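PDB 4FDF: molybdenum cofactor biosynthesis protein C 2 from Mycobacterium tuberculosis, which probably catalyses the conversion of (8S)-3',8-cyclo-7,8-dihydroguanosine 5'-triphosphate to cyclic pyranopterin monophosphate, a step of molybdenum cofactor biosynthesis. Local coordinates for residues G43-S48 against P144-D149. Residues are numbered along the deposited sequence; the frame is centred on the assembly and turned at random.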
ATOM      1  N   GLY B  43      13.003 -21.331  -5.258  1.00 32.81           N
ATOM      2  CA  GLY B  43      12.528 -21.117  -6.623  1.00 31.64           C
ATOM      3  C   GLY B  43      13.741 -20.931  -7.505  1.00 34.13           C
ATOM      4  O   GLY B  43      14.858 -20.767  -7.005  1.00 32.77           O
ATOM      5  N   ILE B  44      13.536 -20.955  -8.817  1.00 35.01           N
ATOM      6  CA  ILE B  44      14.660 -20.942  -9.751  1.00 36.85           C
ATOM      7  C   ILE B  44      14.352 -20.122 -11.005  1.00 37.45           C
ATOM      8  O   ILE B  44      13.296 -20.268 -11.616  1.00 37.86           O
ATOM      9  CB  ILE B  44      15.174 -22.401 -10.066  1.00 37.17           C
ATOM     10  CG1 ILE B  44      16.507 -22.383 -10.819  1.00 40.01           C
ATOM     11  CG2 ILE B  44      14.151 -23.216 -10.819  1.00 40.99           C
ATOM     12  CD1 ILE B  44      17.089 -23.774 -11.074  1.00 40.79           C
ATOM     13  N   LEU B  45      15.272 -19.237 -11.368  1.00 36.26           N
ATOM     14  CA  LEU B  45      15.171 -18.541 -12.640  1.00 38.06           C
ATOM     15  C   LEU B  45      16.036 -19.260 -13.683  1.00 38.10           C
ATOM     16  O   LEU B  45      17.248 -19.355 -13.519  1.00 35.08           O
ATOM     17  CB  LEU B  45      15.614 -17.093 -12.488  1.00 38.16           C
ATOM     18  CG  LEU B  45      15.465 -16.224 -13.737  1.00 40.58           C
ATOM     19  CD1 LEU B  45      14.032 -15.817 -13.936  1.00 40.38           C
ATOM     20  CD2 LEU B  45      16.356 -14.994 -13.660  1.00 40.83           C
ATOM     21  N   ARG B  46      15.405 -19.778 -14.736  1.00 39.33           N
ATOM     22  CA  ARG B  46      16.142 -20.465 -15.806  1.00 42.21           C
ATOM     23  C   ARG B  46      16.570 -19.468 -16.886  1.00 39.54           C
ATOM     24  O   ARG B  46      15.747 -18.988 -17.659  1.00 41.29           O
ATOM     25  CB  ARG B  46      15.304 -21.590 -16.422  1.00 42.91           C
ATOM     26  CG  ARG B  46      14.527 -22.447 -15.428  1.00 45.33           C
ATOM     27  CD  ARG B  46      15.242 -23.733 -15.096  1.00 46.10           C
ATOM     28  NE  ARG B  46      14.367 -24.658 -14.382  1.00 49.32           N
ATOM     29  CZ  ARG B  46      14.795 -25.680 -13.646  1.00 50.29           C
ATOM     30  NH1 ARG B  46      16.100 -25.918 -13.517  1.00 49.89           N
ATOM     31  NH2 ARG B  46      13.920 -26.463 -13.031  1.00 47.71           N
ATOM     32  N   THR B  47      17.854 -19.147 -16.931  1.00 40.33           N
ATOM     33  CA  THR B  47      18.323 -18.114 -17.861  1.00 44.50           C
ATOM     34  C   THR B  47      19.497 -18.576 -18.769  1.00 44.27           C
ATOM     35  O   THR B  47      19.621 -19.759 -19.055  1.00 43.37           O
ATOM     36  CB  THR B  47      18.570 -16.765 -17.127  1.00 43.65           C
ATOM     37  OG1 THR B  47      18.809 -15.731 -18.086  1.00 46.81           O
ATOM     38  CG2 THR B  47      19.731 -16.857 -16.138  1.00 41.68           C
ATOM     39  N   SER B  48      20.337 -17.647 -19.221  1.00 46.90           N
ATOM     40  CA  SER B  48      21.405 -17.969 -20.176  1.00 47.58           C
ATOM     41  C   SER B  48      22.785 -17.783 -19.557  1.00 47.27           C
ATOM     42  O   SER B  48      22.935 -17.071 -18.556  1.00 47.64           O
ATOM     43  CB  SER B  48      21.279 -17.091 -21.417  1.00 46.65           C
ATOM     44  OG  SER B  48      21.535 -15.738 -21.078  1.00 53.49           O
ATOM     45  N   PRO B 144      14.850 -12.464 -22.752  1.00 45.51           N
ATOM     46  CA  PRO B 144      13.398 -12.395 -22.510  1.00 44.66           C
ATOM     47  C   PRO B 144      12.729 -13.774 -22.442  1.00 44.92           C
ATOM     48  O   PRO B 144      11.593 -13.885 -21.960  1.00 44.33           O
ATOM     49  CB  PRO B 144      12.867 -11.603 -23.719  1.00 44.90           C
ATOM     50  CG  PRO B 144      13.894 -11.803 -24.795  1.00 45.95           C
ATOM     51  CD  PRO B 144      15.223 -11.937 -24.080  1.00 46.88           C
ATOM     52  N   GLY B 145      13.428 -14.807 -22.909  1.00 43.04           N
ATOM     53  CA  GLY B 145      12.923 -16.185 -22.860  1.00 42.25           C
ATOM     54  C   GLY B 145      13.108 -16.880 -21.519  1.00 42.94           C
ATOM     55  O   GLY B 145      12.682 -18.021 -21.346  1.00 42.77           O
ATOM     56  N   ALA B 146      13.744 -16.200 -20.565  1.00 43.20           N
ATOM     57  CA  ALA B 146      13.943 -16.763 -19.225  1.00 43.73           C
ATOM     58  C   ALA B 146      12.601 -17.122 -18.598  1.00 43.97           C
ATOM     59  O   ALA B 146      11.568 -16.521 -18.915  1.00 44.04           O
ATOM     60  CB  ALA B 146      14.717 -15.793 -18.330  1.00 41.31           C
ATOM     61  N   LEU B 147      12.607 -18.125 -17.732  1.00 42.44           N
ATOM     62  CA  LEU B 147      11.384 -18.507 -17.052  1.00 44.85           C
ATOM     63  C   LEU B 147      11.607 -18.792 -15.581  1.00 42.84           C
ATOM     64  O   LEU B 147      12.731 -19.035 -15.144  1.00 44.37           O
ATOM     65  CB  LEU B 147      10.672 -19.670 -17.770  1.00 47.14           C
ATOM     66  CG  LEU B 147      11.218 -21.093 -17.894  1.00 48.92           C
ATOM     67  CD1 LEU B 147      12.602 -21.121 -18.538  1.00 52.80           C
ATOM     68  CD2 LEU B 147      11.198 -21.841 -16.562  1.00 49.07           C
ATOM     69  N   ILE B 148      10.514 -18.739 -14.828  1.00 42.84           N
ATOM     70  CA  ILE B 148      10.533 -18.883 -13.380  1.00 40.92           C
ATOM     71  C   ILE B 148       9.923 -20.241 -13.029  1.00 40.86           C
ATOM     72  O   ILE B 148       8.788 -20.548 -13.404  1.00 36.90           O
ATOM     73  CB  ILE B 148       9.773 -17.717 -12.689  1.00 41.26           C
ATOM     74  CG1 ILE B 148      10.504 -16.381 -12.921  1.00 40.13           C
ATOM     75  CG2 ILE B 148       9.606 -17.986 -11.195  1.00 39.54           C
ATOM     76  CD1 ILE B 148       9.647 -15.129 -12.648  1.00 39.13           C
ATOM     77  N   ASP B 149      10.690 -21.037 -12.291  1.00 41.09           N
ATOM     78  CA  ASP B 149      10.400 -22.445 -12.115  1.00 42.47           C
ATOM     79  C   ASP B 149      10.490 -22.872 -10.652  1.00 40.42           C
ATOM     80  O   ASP B 149      11.204 -22.249  -9.851  1.00 38.36           O
ATOM     81  CB  ASP B 149      11.426 -23.257 -12.924  1.00 50.23           C
ATOM     82  CG  ASP B 149      10.786 -24.213 -13.917  1.00 54.92           C
ATOM     83  OD1 ASP B 149       9.540 -24.222 -14.040  1.00 57.27           O
ATOM     84  OD2 ASP B 149      11.549 -24.943 -14.591  1.00 56.94           O
TER
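With CG beside its backbone N (chi1 -42°) and a bend at chi2 (-98°), R46 folds its chain back along the sheet, so that the guanidinium reaches D149 diagonally across the strand pair and comes to lie over I44. In this salt bridge NE and NH2 grip the carboxylate side-on, both bonding to OD2; the bond from R46 NE to D149 OD2, 2.8 Å, uses the anti lone pair, whereas R46 NH2, 3.2 Å from D149 OD2, meets it from above the carboxylate plane. The guanidinium and carboxylate planes stand 81° apart. I44 CG2 covers one face of the R46 guanidinium, 3.7 Å from its plane and centred on it, and also touches D149 CB. L147 packs both methyls against the stem of R46, CD1 lying 3.5 Å from R46 CB. In the antiparallel sheet of this ferredoxin-like fold, strands 35-46 and 147-156 are neighbours, joined here by hydrogen-bonded pairs I44–D149 and R46–L147. R46 N to L147 O is short (2.8 Å) and nearly along the C=O axis; the return bond from L147 N to R46 O is longer, 3.3 Å. Between these two pairs, in the non-hydrogen-bonded pair L45–I148, L45 CD1 meets I148 CG1 at 3.7 Å on the face covered by helix 121-139. D149 OD1 accepts a hydrogen bond from D150 N of a second subunit.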